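Local coordinates for berberine bridge enzyme-like 28 (Arabidopsis thaliana, PDB 5D79), which binds FAD as an oxidoreductase of the berberine bridge enzyme-like group and takes part in adaptation to salt stress, at residues Val85-Val90 and Val238-Lys243; Glu114-Ile119 and Phe520-Ser525; Tyr158-Thr163 and Met334-Ser339; Val267-Lys272 and Ala300-Leu305. All coordinates share one frame; numbering follows the deposited sequence.

Interaction 1: Val85-Val90 and Val238-Lys243; sequences VKASDV and VILSWK. With FAD (flavin-adenine dinucleotide), chain E.
The carbonyl oxygen of Ile239 accepts two hydrogen bonds, from the adenine amino group of FAD, with N6A 2.8 Å from Ile239 O, and from the hydroxyl of Thr149. Beside it on the same adenine edge, Ile239 N donates to N1A over 3.0 Å at an N-H...acceptor angle of 156°. A single residue thus meets a donor and an acceptor on one edge of the base through its backbone alone. Its side chain adds the hydrophobic share: CG1 and CD1 line up beside N1A and C2A, while CG2 lies over the rim of one face of the Trp242 indole. An alanine here would keep the two backbone bonds but is likely to open a gap beside the adenine and leave that indole face without its methyl cover. The strand belongs to the antiparallel sheet of the PCMH-type FAD-binding domain, and just past Ile239 it is distorted by a classic beta bulge, Leu240 and Ser241 both lying opposite Leu206. On the face opposite the Ile239 side chain, Val238 and Leu240 receive helix 87-100. Val90 forks over them: CG1, anti to the backbone N (chi1 172°), meets Val238 CG1 tip to tip at 3.8 Å, and CG2 slides past Leu240 CD2 at the same separation. The other branch of the leucine, CD1, ends against Ala87 CB. The first turn of the helix is tied down by Asp89, whose OD1 forms a salt bridge with Lys86 NZ at 3.0 Å on its syn lone pair, and whose OD2 accepts from Val85 N.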
# COMPACT_ATOMS: atom_id res chain seq x y z
N VAL A 85 7.93 18.69 -13.58
CA VAL A 85 7.61 18.12 -14.89
C VAL A 85 8.82 17.43 -15.53
O VAL A 85 8.68 16.68 -16.49
CB VAL A 85 7.07 19.19 -15.86
CG1 VAL A 85 5.76 19.78 -15.33
CG2 VAL A 85 8.11 20.28 -16.10
N LYS A 86 10.00 17.69 -14.99
CA LYS A 86 11.21 17.00 -15.43
C LYS A 86 12.03 16.67 -14.20
O LYS A 86 11.84 17.27 -13.15
CB LYS A 86 12.00 17.86 -16.42
CG LYS A 86 12.30 19.26 -15.95
CD LYS A 86 12.78 20.15 -17.08
CE LYS A 86 12.99 21.59 -16.61
NZ LYS A 86 11.72 22.29 -16.23
N ALA A 87 12.93 15.70 -14.33
CA ALA A 87 13.75 15.27 -13.20
C ALA A 87 14.49 16.43 -12.56
O ALA A 87 14.57 16.51 -11.34
CB ALA A 87 14.73 14.20 -13.63
N SER A 88 15.02 17.33 -13.39
CA SER A 88 15.85 18.43 -12.92
C SER A 88 15.13 19.29 -11.88
O SER A 88 15.77 19.85 -10.98
CB SER A 88 16.29 19.31 -14.09
OG SER A 88 15.23 20.14 -14.55
N ASP A 89 13.81 19.40 -12.01
CA ASP A 89 12.99 20.14 -11.06
C ASP A 89 13.08 19.56 -9.66
O ASP A 89 13.19 20.31 -8.68
CB ASP A 89 11.52 20.14 -11.49
CG ASP A 89 11.30 20.86 -12.79
OD1 ASP A 89 12.31 21.25 -13.43
OD2 ASP A 89 10.12 21.03 -13.18
N VAL A 90 13.01 18.23 -9.57
CA VAL A 90 13.07 17.53 -8.30
C VAL A 90 14.39 17.82 -7.62
O VAL A 90 14.43 18.14 -6.44
CB VAL A 90 12.92 16.00 -8.47
CG1 VAL A 90 13.18 15.30 -7.15
CG2 VAL A 90 11.54 15.67 -8.99
N VAL A 238 13.95 10.80 -3.22
CA VAL A 238 12.81 10.93 -4.12
C VAL A 238 12.97 9.98 -5.29
O VAL A 238 13.77 10.22 -6.19
CB VAL A 238 12.63 12.35 -4.67
CG1 VAL A 238 11.33 12.42 -5.49
CG2 VAL A 238 12.59 13.36 -3.54
N ILE A 239 12.20 8.90 -5.26
CA ILE A 239 12.25 7.90 -6.32
C ILE A 239 11.53 8.44 -7.54
O ILE A 239 10.35 8.83 -7.47
CB ILE A 239 11.63 6.55 -5.86
CG1 ILE A 239 12.18 6.17 -4.49
CG2 ILE A 239 11.94 5.46 -6.87
CD1 ILE A 239 11.37 5.14 -3.77
N LEU A 240 12.24 8.48 -8.67
CA LEU A 240 11.72 9.09 -9.88
C LEU A 240 11.01 8.08 -10.78
O LEU A 240 10.02 8.42 -11.45
CB LEU A 240 12.84 9.77 -10.65
CG LEU A 240 13.47 11.01 -10.02
CD1 LEU A 240 14.55 11.54 -10.93
CD2 LEU A 240 12.43 12.09 -9.72
N SER A 241 11.52 6.85 -10.78
CA SER A 241 11.02 5.85 -11.71
C SER A 241 11.34 4.43 -11.26
O SER A 241 12.32 4.20 -10.55
CB SER A 241 11.61 6.12 -13.10
OG SER A 241 10.84 5.51 -14.10
N TRP A 242 10.48 3.48 -11.63
CA TRP A 242 10.73 2.06 -11.39
C TRP A 242 10.99 1.37 -12.72
O TRP A 242 10.32 1.68 -13.71
CB TRP A 242 9.54 1.35 -10.72
CG TRP A 242 9.08 1.87 -9.41
CD1 TRP A 242 7.88 2.46 -9.14
CD2 TRP A 242 9.78 1.81 -8.16
NE1 TRP A 242 7.80 2.79 -7.81
CE2 TRP A 242 8.95 2.40 -7.18
CE3 TRP A 242 11.04 1.33 -7.78
CZ2 TRP A 242 9.33 2.52 -5.84
CZ3 TRP A 242 11.42 1.45 -6.45
CH2 TRP A 242 10.56 2.04 -5.50
N LYS A 243 11.93 0.43 -12.75
CA LYS A 243 12.01 -0.48 -13.89
C LYS A 243 11.42 -1.81 -13.46
O LYS A 243 12.01 -2.53 -12.66
CB LYS A 243 13.45 -0.67 -14.40
CG LYS A 243 13.48 -1.39 -15.75
CD LYS A 243 14.88 -1.43 -16.36
CE LYS A 243 14.86 -2.25 -17.65
NZ LYS A 243 16.07 -1.99 -18.49
PA FAD E . 1.36 8.53 -1.08
O1A FAD E . 0.62 9.17 0.07
O2A FAD E . 1.54 9.46 -2.26
O5B FAD E . 2.77 7.95 -0.55
C5B FAD E . 2.85 7.19 0.65
C4B FAD E . 4.26 7.22 1.27
O4B FAD E . 5.22 6.95 0.27
C3B FAD E . 4.58 8.59 1.86
O3B FAD E . 5.36 8.47 3.03
C2B FAD E . 5.36 9.26 0.75
O2B FAD E . 6.26 10.24 1.23
C1B FAD E . 6.04 8.09 0.05
N9A FAD E . 6.27 8.29 -1.40
C8A FAD E . 5.35 8.40 -2.42
N7A FAD E . 6.02 8.55 -3.59
C5A FAD E . 7.36 8.54 -3.33
C6A FAD E . 8.49 8.65 -4.14
N6A FAD E . 8.39 8.57 -5.46
N1A FAD E . 9.74 8.60 -3.57
C2A FAD E . 9.88 8.42 -2.21
N3A FAD E . 8.75 8.31 -1.42
C4A FAD E . 7.52 8.37 -1.96
N1 FAD E . -1.57 -1.58 -0.19
C2 FAD E . -1.39 -2.92 -0.49
O2 FAD E . -0.26 -3.37 -0.68
N3 FAD E . -2.50 -3.75 -0.59
C4 FAD E . -3.78 -3.27 -0.39
O4 FAD E . -4.75 -4.00 -0.59
C4X FAD E . -3.96 -1.91 -0.11
N5 FAD E . -5.23 -1.36 -0.03
C5X FAD E . -5.38 0.02 -0.07
C6 FAD E . -6.63 0.61 -0.25
C7 FAD E . -6.76 2.00 -0.27
C7M FAD E . -8.11 2.63 -0.45
C8 FAD E . -5.63 2.81 -0.16
C8M FAD E . -5.75 4.31 -0.16
C9 FAD E . -4.38 2.23 0.02
C9A FAD E . -4.26 0.84 0.12
N10 FAD E . -3.02 0.24 0.34
C10 FAD E . -2.84 -1.07 -0.04
C1' FAD E . -1.89 1.04 0.89
C2' FAD E . -1.03 1.70 -0.17
O2' FAD E . -0.35 0.70 -0.90
C3' FAD E . -0.05 2.63 0.54
O3' FAD E . -0.78 3.67 1.15
C4' FAD E . 0.93 3.27 -0.41
O4' FAD E . 2.09 3.66 0.28
C5' FAD E . 0.32 4.53 -0.98
O5' FAD E . 1.07 4.93 -2.11
P FAD E . 0.66 6.30 -2.82
O1P FAD E . 1.73 6.71 -3.80
O2P FAD E . -0.68 6.18 -3.50
O3P FAD E . 0.50 7.23 -1.51

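Interaction 2: Glu114-Ile119 and Phe520-Ser525; sequences EGLSYI and FCDEQS. With FAD (flavin-adenine dinucleotide), chain E.
Leu116 and Asp522 bring two irregular loops to within 7.2 Å, CA to CA, and neither segment has helix or strand to offer. The first folds back on itself at Gly115, whose positive phi suits a glycine and whose carbonyl oxygen accepts from Tyr118 N and, weakly, from Ile119 N. The second is shaped by an Asx turn: Asp522 CG sits between its backbone N and carbonyl carbon (chi1 47°), which lets OD1 accept from Gln524 N at 3.2 Å. The junction joins the PCMH-type FAD-binding region to the berberine-like C-terminal region, where the end of the chain returns to the cofactor. Direct contact is chiefly between Leu116 and Glu523, which cross obliquely. Both Leu116 methyls border a carboxylate oxygen, Glu523 OE1 lying 3.3 Å from CD2 and 3.8 Å from CD1. The charge itself is answered elsewhere, since Glu523 OE2 accepts from Tyr121 N and forms a salt bridge with Arg105, an arginine that also donates to Leu116 O. A water forms a polar link between the loops. It donates to Leu116 O at 2.8 Å and to Asp522 OD2 at 2.9 Å, and bonds with both ribose hydroxyls of the adenosine half of FAD, O3B being 2.6 Å away. Asp522 OD2 is also bonded to the Ser234 hydroxyl, which is likely to steady its aim at this water. One residue beyond the leucine, Ser117 reaches the pyrophosphate, its OG donating to FAD O1A over 2.5 Å.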
# COMPACT_ATOMS: atom_id res chain seq x y z
N GLU A 114 -1.98 7.66 6.94
CA GLU A 114 -1.96 8.75 7.91
C GLU A 114 -1.72 10.11 7.25
O GLU A 114 -1.45 11.10 7.93
CB GLU A 114 -0.89 8.49 8.99
CG GLU A 114 -1.11 7.24 9.86
CD GLU A 114 -2.08 7.46 11.03
OE1 GLU A 114 -2.80 8.49 11.05
OE2 GLU A 114 -2.12 6.59 11.93
N GLY A 115 -1.79 10.15 5.93
CA GLY A 115 -1.61 11.40 5.20
C GLY A 115 -0.23 12.03 5.25
O GLY A 115 -0.10 13.23 5.05
N LEU A 116 0.81 11.22 5.49
CA LEU A 116 2.16 11.75 5.74
C LEU A 116 2.90 12.20 4.49
O LEU A 116 4.04 12.65 4.59
CB LEU A 116 3.01 10.71 6.46
CG LEU A 116 2.61 10.37 7.88
CD1 LEU A 116 3.71 9.57 8.55
CD2 LEU A 116 2.27 11.63 8.67
N SER A 117 2.25 12.07 3.33
CA SER A 117 2.81 12.55 2.06
C SER A 117 2.44 14.01 1.78
O SER A 117 3.06 14.68 0.94
CB SER A 117 2.34 11.66 0.91
OG SER A 117 0.93 11.52 0.93
N TYR A 118 1.43 14.49 2.48
CA TYR A 118 1.00 15.88 2.33
C TYR A 118 0.77 16.52 3.69
O TYR A 118 0.26 17.63 3.77
CB TYR A 118 -0.27 15.97 1.47
CG TYR A 118 -1.40 15.10 1.97
CD1 TYR A 118 -1.48 13.77 1.58
CD2 TYR A 118 -2.38 15.60 2.82
CE1 TYR A 118 -2.50 12.96 2.04
CE2 TYR A 118 -3.40 14.80 3.28
CZ TYR A 118 -3.46 13.47 2.88
OH TYR A 118 -4.48 12.66 3.33
N ILE A 119 1.14 15.83 4.76
CA ILE A 119 1.14 16.40 6.11
C ILE A 119 2.46 16.18 6.83
O ILE A 119 2.94 15.05 6.90
CB ILE A 119 0.05 15.79 7.01
CG1 ILE A 119 -1.32 15.78 6.33
CG2 ILE A 119 -0.01 16.54 8.35
CD1 ILE A 119 -2.37 15.07 7.15
N PHE A 520 15.60 13.31 4.50
CA PHE A 520 14.33 12.65 4.25
C PHE A 520 13.80 12.00 5.52
O PHE A 520 14.18 10.88 5.86
CB PHE A 520 14.49 11.64 3.12
CG PHE A 520 14.86 12.27 1.81
CD1 PHE A 520 13.89 12.88 1.03
CD2 PHE A 520 16.17 12.30 1.39
CE1 PHE A 520 14.23 13.47 -0.16
CE2 PHE A 520 16.52 12.90 0.19
CZ PHE A 520 15.54 13.49 -0.58
N CYS A 521 12.92 12.72 6.22
CA CYS A 521 12.37 12.24 7.49
C CYS A 521 10.89 12.61 7.63
O CYS A 521 10.47 13.69 7.21
CB CYS A 521 13.17 12.81 8.68
SG CYS A 521 12.92 14.59 9.08
N ASP A 522 10.11 11.70 8.20
CA ASP A 522 8.75 12.00 8.65
C ASP A 522 8.58 11.50 10.08
O ASP A 522 9.56 11.27 10.79
CB ASP A 522 7.69 11.39 7.71
CG ASP A 522 7.95 9.93 7.36
OD1 ASP A 522 8.41 9.15 8.21
OD2 ASP A 522 7.66 9.54 6.22
N GLU A 523 7.33 11.33 10.51
CA GLU A 523 7.05 10.97 11.89
C GLU A 523 7.39 9.50 12.27
O GLU A 523 7.39 9.16 13.46
CB GLU A 523 5.58 11.27 12.19
CG GLU A 523 5.23 12.76 12.27
CD GLU A 523 5.22 13.47 10.92
OE1 GLU A 523 5.10 12.79 9.88
OE2 GLU A 523 5.31 14.72 10.91
N GLN A 524 7.67 8.66 11.28
CA GLN A 524 8.02 7.26 11.50
C GLN A 524 9.23 6.79 10.66
O GLN A 524 9.48 5.59 10.51
CB GLN A 524 6.82 6.36 11.20
CG GLN A 524 5.85 6.16 12.35
CD GLN A 524 4.82 5.07 12.07
OE1 GLN A 524 4.60 4.69 10.92
NE2 GLN A 524 4.20 4.55 13.13
N SER A 525 9.99 7.73 10.11
CA SER A 525 11.08 7.38 9.20
C SER A 525 12.20 6.58 9.90
O SER A 525 12.33 6.60 11.13
CB SER A 525 11.65 8.65 8.54
OG SER A 525 12.16 9.55 9.51
PA FAD E . 1.36 8.53 -1.08
O1A FAD E . 0.62 9.17 0.07
O2A FAD E . 1.54 9.46 -2.26
O5B FAD E . 2.77 7.95 -0.55
C5B FAD E . 2.85 7.19 0.65
C4B FAD E . 4.26 7.22 1.27
O4B FAD E . 5.22 6.95 0.27
C3B FAD E . 4.58 8.59 1.86
O3B FAD E . 5.36 8.47 3.03
C2B FAD E . 5.36 9.26 0.75
O2B FAD E . 6.26 10.24 1.23
C1B FAD E . 6.04 8.09 0.05
N9A FAD E . 6.27 8.29 -1.40
C8A FAD E . 5.35 8.40 -2.42
N7A FAD E . 6.02 8.55 -3.59
C5A FAD E . 7.36 8.54 -3.33
C6A FAD E . 8.49 8.65 -4.14
N6A FAD E . 8.39 8.57 -5.46
N1A FAD E . 9.74 8.60 -3.57
C2A FAD E . 9.88 8.42 -2.21
N3A FAD E . 8.75 8.31 -1.42
C4A FAD E . 7.52 8.37 -1.96
N1 FAD E . -1.57 -1.58 -0.19
C2 FAD E . -1.39 -2.92 -0.49
O2 FAD E . -0.26 -3.37 -0.68
N3 FAD E . -2.50 -3.75 -0.59
C4 FAD E . -3.78 -3.27 -0.39
O4 FAD E . -4.75 -4.00 -0.59
C4X FAD E . -3.96 -1.91 -0.11
N5 FAD E . -5.23 -1.36 -0.03
C5X FAD E . -5.38 0.02 -0.07
C6 FAD E . -6.63 0.61 -0.25
C7 FAD E . -6.76 2.00 -0.27
C7M FAD E . -8.11 2.63 -0.45
C8 FAD E . -5.63 2.81 -0.16
C8M FAD E . -5.75 4.31 -0.16
C9 FAD E . -4.38 2.23 0.02
C9A FAD E . -4.26 0.84 0.12
N10 FAD E . -3.02 0.24 0.34
C10 FAD E . -2.84 -1.07 -0.04
C1' FAD E . -1.89 1.04 0.89
C2' FAD E . -1.03 1.70 -0.17
O2' FAD E . -0.35 0.70 -0.90
C3' FAD E . -0.05 2.63 0.54
O3' FAD E . -0.78 3.67 1.15
C4' FAD E . 0.93 3.27 -0.41
O4' FAD E . 2.09 3.66 0.28
C5' FAD E . 0.32 4.53 -0.98
O5' FAD E . 1.07 4.93 -2.11
P FAD E . 0.66 6.30 -2.82
O1P FAD E . 1.73 6.71 -3.80
O2P FAD E . -0.68 6.18 -3.50
O3P FAD E . 0.50 7.23 -1.51
O HOH W 1 5.97 10.73 4.13

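Interaction 3: Tyr158-Thr163 and Met334-Ser339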
# COMPACT_ATOMS: atom_id res chain seq x y z
N TYR A 158 -3.52 -0.58 -16.94
CA TYR A 158 -4.18 -0.24 -18.19
C TYR A 158 -3.22 -0.34 -19.36
O TYR A 158 -3.57 -0.83 -20.42
CB TYR A 158 -4.77 1.17 -18.11
CG TYR A 158 -5.54 1.58 -19.33
CD1 TYR A 158 -6.79 1.01 -19.61
CD2 TYR A 158 -5.05 2.55 -20.19
CE1 TYR A 158 -7.51 1.40 -20.72
CE2 TYR A 158 -5.77 2.95 -21.31
CZ TYR A 158 -7.00 2.37 -21.57
OH TYR A 158 -7.70 2.77 -22.68
N GLU A 159 -2.00 0.12 -19.13
CA GLU A 159 -0.99 0.15 -20.19
C GLU A 159 -0.62 -1.29 -20.60
O GLU A 159 -0.61 -1.62 -21.79
CB GLU A 159 0.22 0.95 -19.70
CG GLU A 159 1.30 1.24 -20.74
CD GLU A 159 0.80 1.96 -21.99
OE1 GLU A 159 -0.12 2.83 -21.90
OE2 GLU A 159 1.36 1.64 -23.06
N ILE A 160 -0.35 -2.12 -19.61
CA ILE A 160 -0.16 -3.55 -19.81
C ILE A 160 -1.36 -4.23 -20.47
O ILE A 160 -1.25 -4.78 -21.57
CB ILE A 160 0.10 -4.26 -18.48
CG1 ILE A 160 1.33 -3.65 -17.79
CG2 ILE A 160 0.28 -5.74 -18.72
CD1 ILE A 160 1.53 -4.13 -16.37
N GLY A 161 -2.51 -4.18 -19.81
CA GLY A 161 -3.68 -4.93 -20.23
C GLY A 161 -4.21 -4.61 -21.61
O GLY A 161 -4.72 -5.50 -22.29
N LYS A 162 -4.10 -3.35 -22.02
CA LYS A 162 -4.53 -2.90 -23.35
C LYS A 162 -3.58 -3.35 -24.46
O LYS A 162 -3.96 -3.38 -25.63
CB LYS A 162 -4.67 -1.38 -23.39
CG LYS A 162 -5.82 -0.83 -22.60
CD LYS A 162 -7.09 -0.91 -23.40
CE LYS A 162 -7.01 -0.02 -24.63
NZ LYS A 162 -8.27 -0.07 -25.42
N THR A 163 -2.34 -3.69 -24.08
CA THR A 163 -1.26 -4.04 -25.01
C THR A 163 -1.10 -5.54 -25.21
O THR A 163 -0.91 -6.01 -26.33
CB THR A 163 0.11 -3.50 -24.52
OG1 THR A 163 0.01 -2.10 -24.23
CG2 THR A 163 1.17 -3.73 -25.58
N MET A 334 -12.03 -15.20 -17.36
CA MET A 334 -11.81 -13.90 -17.99
C MET A 334 -10.30 -13.68 -18.13
O MET A 334 -9.52 -14.55 -17.74
CB MET A 334 -12.44 -12.76 -17.18
CG MET A 334 -11.87 -12.62 -15.76
SD MET A 334 -12.71 -11.37 -14.78
CE MET A 334 -14.37 -12.02 -14.75
N SER A 335 -9.89 -12.54 -18.67
CA SER A 335 -8.47 -12.21 -18.76
C SER A 335 -7.97 -11.67 -17.41
O SER A 335 -8.77 -11.32 -16.55
CB SER A 335 -8.21 -11.21 -19.88
OG SER A 335 -8.74 -9.94 -19.54
N TRP A 336 -6.66 -11.62 -17.21
CA TRP A 336 -6.16 -11.09 -15.95
C TRP A 336 -6.54 -9.62 -15.81
O TRP A 336 -6.95 -9.19 -14.74
CB TRP A 336 -4.64 -11.28 -15.82
CG TRP A 336 -4.08 -10.42 -14.75
CD1 TRP A 336 -4.05 -10.68 -13.41
CD2 TRP A 336 -3.50 -9.12 -14.93
NE1 TRP A 336 -3.47 -9.63 -12.74
CE2 TRP A 336 -3.13 -8.66 -13.64
CE3 TRP A 336 -3.25 -8.31 -16.05
CZ2 TRP A 336 -2.53 -7.41 -13.45
CZ3 TRP A 336 -2.66 -7.07 -15.85
CH2 TRP A 336 -2.30 -6.64 -14.56
N ILE A 337 -6.41 -8.86 -16.88
CA ILE A 337 -6.73 -7.45 -16.79
C ILE A 337 -8.22 -7.27 -16.47
O ILE A 337 -8.60 -6.33 -15.78
CB ILE A 337 -6.34 -6.69 -18.10
CG1 ILE A 337 -6.54 -5.17 -17.91
CG2 ILE A 337 -7.13 -7.19 -19.32
CD1 ILE A 337 -5.71 -4.60 -16.77
N GLU A 338 -9.06 -8.18 -16.94
CA GLU A 338 -10.48 -8.09 -16.60
C GLU A 338 -10.69 -8.43 -15.12
O GLU A 338 -11.61 -7.91 -14.48
CB GLU A 338 -11.31 -8.99 -17.52
CG GLU A 338 -11.51 -8.40 -18.91
CD GLU A 338 -12.29 -9.31 -19.85
OE1 GLU A 338 -12.13 -10.54 -19.77
OE2 GLU A 338 -13.05 -8.78 -20.68
N SER A 339 -9.83 -9.29 -14.58
CA SER A 339 -9.91 -9.68 -13.17
C SER A 339 -9.52 -8.51 -12.26
O SER A 339 -9.95 -8.43 -11.11
CB SER A 339 -9.03 -10.89 -12.89
OG SER A 339 -7.68 -10.52 -12.73
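Ile160 is the first residue of helix 158-163 to meet helix 336-343, its CG2 methyl lying 4.3 Å from Trp336 CZ3 and approaching the indole obliquely. The same indole meets Tyr157 edge to face, so the first helix touches it at two residues, three apart. Gly161 follows and brings the two backbones closest together, with its CA 5.2 Å from Ile337 CA. Ile337 lays its side chain directly on this bare backbone: CG1, anti to the backbone N (chi1 -174°), stands 3.7 Å from Gly161 CA, and CD1 is 4.0 Å from the same carbon. A beta carbon built on Gly161 would fall 2.2 Å from Ile337 CG1, a clash consistent with glycine at this position. Lys162 folds back within its own helix, CG resting over the rim of one face of the Tyr158 ring. Thr163 bonds back to its own helix, OG1 donating to Glu159 O over 2.6 Å. The partner helix is started by a capping box, in which Ser335 OG accepts from Glu338 N at 3.2 Å and Glu338 OE1 accepts almost straight from Ser335 N (177°). That helix follows edge strand 331-334 of the seven-stranded antiparallel sheet, whereas helix 153-163 belongs to the PCMH-type region. The arrangement is a close, glycine-mediated helix-helix contact at the seam between the FAD-binding part and the antiparallel sheet layer, consistent with the two-domain fold of this oxidoreductase family.

Interaction 4: Val267-Lys272 and Ala300-Leu305; sequences VRIIKK and ALFTGL
The far end of the Phe302 ring is received by two consecutive isoleucines of helix 263-276. Ile269 CG2 approaches closest, 3.4 Å from Phe302 CZ, and reaches both flanking ring carbons as well, with CE1 at 3.8 Å and CE2 at 3.9 Å. Ile270 crosses the phenylalanine at about a right angle, and its CG1 lies at the ring edge, near the plane, 3.9 Å from Phe302 CZ. Beyond the ring, Ile270 CD1 carries on to Ala300 CB at 4.1 Å. Phe302 owes its reach to CG standing anti to the carbonyl carbon (chi1 -53°), and a leucine in its place would probably leave Ile269 CG2 without the ring carbons it now touches and open a gap between helix and strand. The axes of the two segments pass 10.1 Å apart at 42°, and the ring fills part of that space. Leu290 of strand 284-292 supports Ile270 and Ala300, while Thr288 and Lys260 touch Phe302 from the strands alongside. Helix 263-276 links strands 253-260 and 284-292, which pair with strand 298-306 on its two sides: a split beta-alpha-beta crossover that packs its helix on the middle strand, with helix 378-388 meeting Val267 and Lys271.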
# COMPACT_ATOMS: atom_id res chain seq x y z
N VAL A 267 -18.23 -19.50 9.92
CA VAL A 267 -17.16 -19.64 10.91
C VAL A 267 -16.48 -20.99 10.71
O VAL A 267 -15.25 -21.10 10.79
CB VAL A 267 -17.71 -19.52 12.37
CG1 VAL A 267 -16.68 -19.96 13.39
CG2 VAL A 267 -18.17 -18.09 12.66
N ARG A 268 -17.28 -22.01 10.43
CA ARG A 268 -16.81 -23.35 10.12
C ARG A 268 -15.82 -23.37 8.94
O ARG A 268 -14.77 -24.01 8.99
CB ARG A 268 -18.02 -24.23 9.81
CG ARG A 268 -17.73 -25.69 9.55
CD ARG A 268 -19.02 -26.42 9.16
NE ARG A 268 -19.65 -25.79 8.00
CZ ARG A 268 -19.30 -26.03 6.75
NH1 ARG A 268 -18.33 -26.90 6.48
NH2 ARG A 268 -19.91 -25.41 5.76
N ILE A 269 -16.19 -22.63 7.90
CA ILE A 269 -15.44 -22.53 6.65
C ILE A 269 -14.17 -21.68 6.81
O ILE A 269 -13.12 -21.98 6.24
CB ILE A 269 -16.34 -21.94 5.54
CG1 ILE A 269 -17.43 -22.95 5.16
CG2 ILE A 269 -15.54 -21.50 4.33
CD1 ILE A 269 -18.54 -22.36 4.36
N ILE A 270 -14.27 -20.62 7.61
CA ILE A 270 -13.12 -19.78 7.89
C ILE A 270 -12.05 -20.56 8.66
O ILE A 270 -10.85 -20.45 8.37
CB ILE A 270 -13.55 -18.51 8.67
CG1 ILE A 270 -14.40 -17.58 7.77
CG2 ILE A 270 -12.34 -17.78 9.22
CD1 ILE A 270 -15.35 -16.60 8.49
N LYS A 271 -12.47 -21.37 9.63
CA LYS A 271 -11.56 -22.26 10.37
C LYS A 271 -10.77 -23.16 9.43
O LYS A 271 -9.56 -23.32 9.60
CB LYS A 271 -12.33 -23.12 11.37
CG LYS A 271 -12.77 -22.39 12.62
CD LYS A 271 -13.21 -23.38 13.68
CE LYS A 271 -12.04 -24.25 14.14
NZ LYS A 271 -12.51 -25.48 14.84
N LYS A 272 -11.44 -23.73 8.44
CA LYS A 272 -10.80 -24.58 7.44
C LYS A 272 -9.90 -23.77 6.50
O LYS A 272 -8.82 -24.23 6.13
CB LYS A 272 -11.86 -25.34 6.65
CG LYS A 272 -11.36 -25.98 5.36
CD LYS A 272 -10.33 -27.08 5.63
CE LYS A 272 -9.83 -27.72 4.34
NZ LYS A 272 -10.87 -28.59 3.71
N ALA A 300 -19.52 -13.52 5.30
CA ALA A 300 -18.17 -13.85 4.86
C ALA A 300 -18.13 -13.94 3.35
O ALA A 300 -18.85 -14.73 2.75
CB ALA A 300 -17.69 -15.15 5.48
N LEU A 301 -17.27 -13.14 2.74
CA LEU A 301 -17.10 -13.12 1.30
C LEU A 301 -15.77 -13.79 0.92
O LEU A 301 -14.69 -13.27 1.20
CB LEU A 301 -17.15 -11.68 0.79
CG LEU A 301 -17.52 -11.44 -0.66
CD1 LEU A 301 -18.97 -11.85 -0.92
CD2 LEU A 301 -17.28 -9.97 -1.01
N PHE A 302 -15.85 -14.96 0.30
CA PHE A 302 -14.69 -15.66 -0.22
C PHE A 302 -14.52 -15.39 -1.70
O PHE A 302 -15.31 -15.86 -2.53
CB PHE A 302 -14.82 -17.14 0.04
CG PHE A 302 -15.11 -17.48 1.46
CD1 PHE A 302 -14.07 -17.63 2.37
CD2 PHE A 302 -16.42 -17.61 1.90
CE1 PHE A 302 -14.34 -17.93 3.70
CE2 PHE A 302 -16.68 -17.91 3.22
CZ PHE A 302 -15.64 -18.06 4.12
N THR A 303 -13.48 -14.63 -2.04
CA THR A 303 -13.18 -14.30 -3.43
C THR A 303 -11.78 -14.77 -3.77
O THR A 303 -10.91 -14.88 -2.90
CB THR A 303 -13.29 -12.79 -3.69
OG1 THR A 303 -12.43 -12.09 -2.78
CG2 THR A 303 -14.70 -12.35 -3.45
N GLY A 304 -11.56 -15.06 -5.04
CA GLY A 304 -10.28 -15.61 -5.43
C GLY A 304 -9.94 -15.49 -6.89
O GLY A 304 -10.79 -15.24 -7.72
N LEU A 305 -8.65 -15.66 -7.17
CA LEU A 305 -8.13 -15.61 -8.52
C LEU A 305 -7.30 -16.87 -8.73
O LEU A 305 -6.38 -17.16 -7.97
CB LEU A 305 -7.29 -14.35 -8.74
CG LEU A 305 -6.49 -14.33 -10.04
CD1 LEU A 305 -7.42 -14.20 -11.21
CD2 LEU A 305 -5.48 -13.21 -10.05

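Overall arrangement
All four contacts are buried, yet they divide into two pairs. Interactions 1 and 2 share FAD and touch where Val238 CG2 meets Phe520 CE1 at 3.8 Å; the first sets a helix on a sheet, the second joins irregular loops through a water and a leucine set against a carboxylate. Interactions 1, 3 and 4 are all apolar across their segments, interaction 1 adding backbone bonds to the FAD base. Interactions 3 and 4 lie away from the cofactor and meet in turn where Ser339 OG lies 4.0 Å from Leu305 CD1. Both involve the seven-stranded sheet, interaction 3 at the helix following its edge strand, interaction 4 on a strand within it, with centres about 27 Å apart.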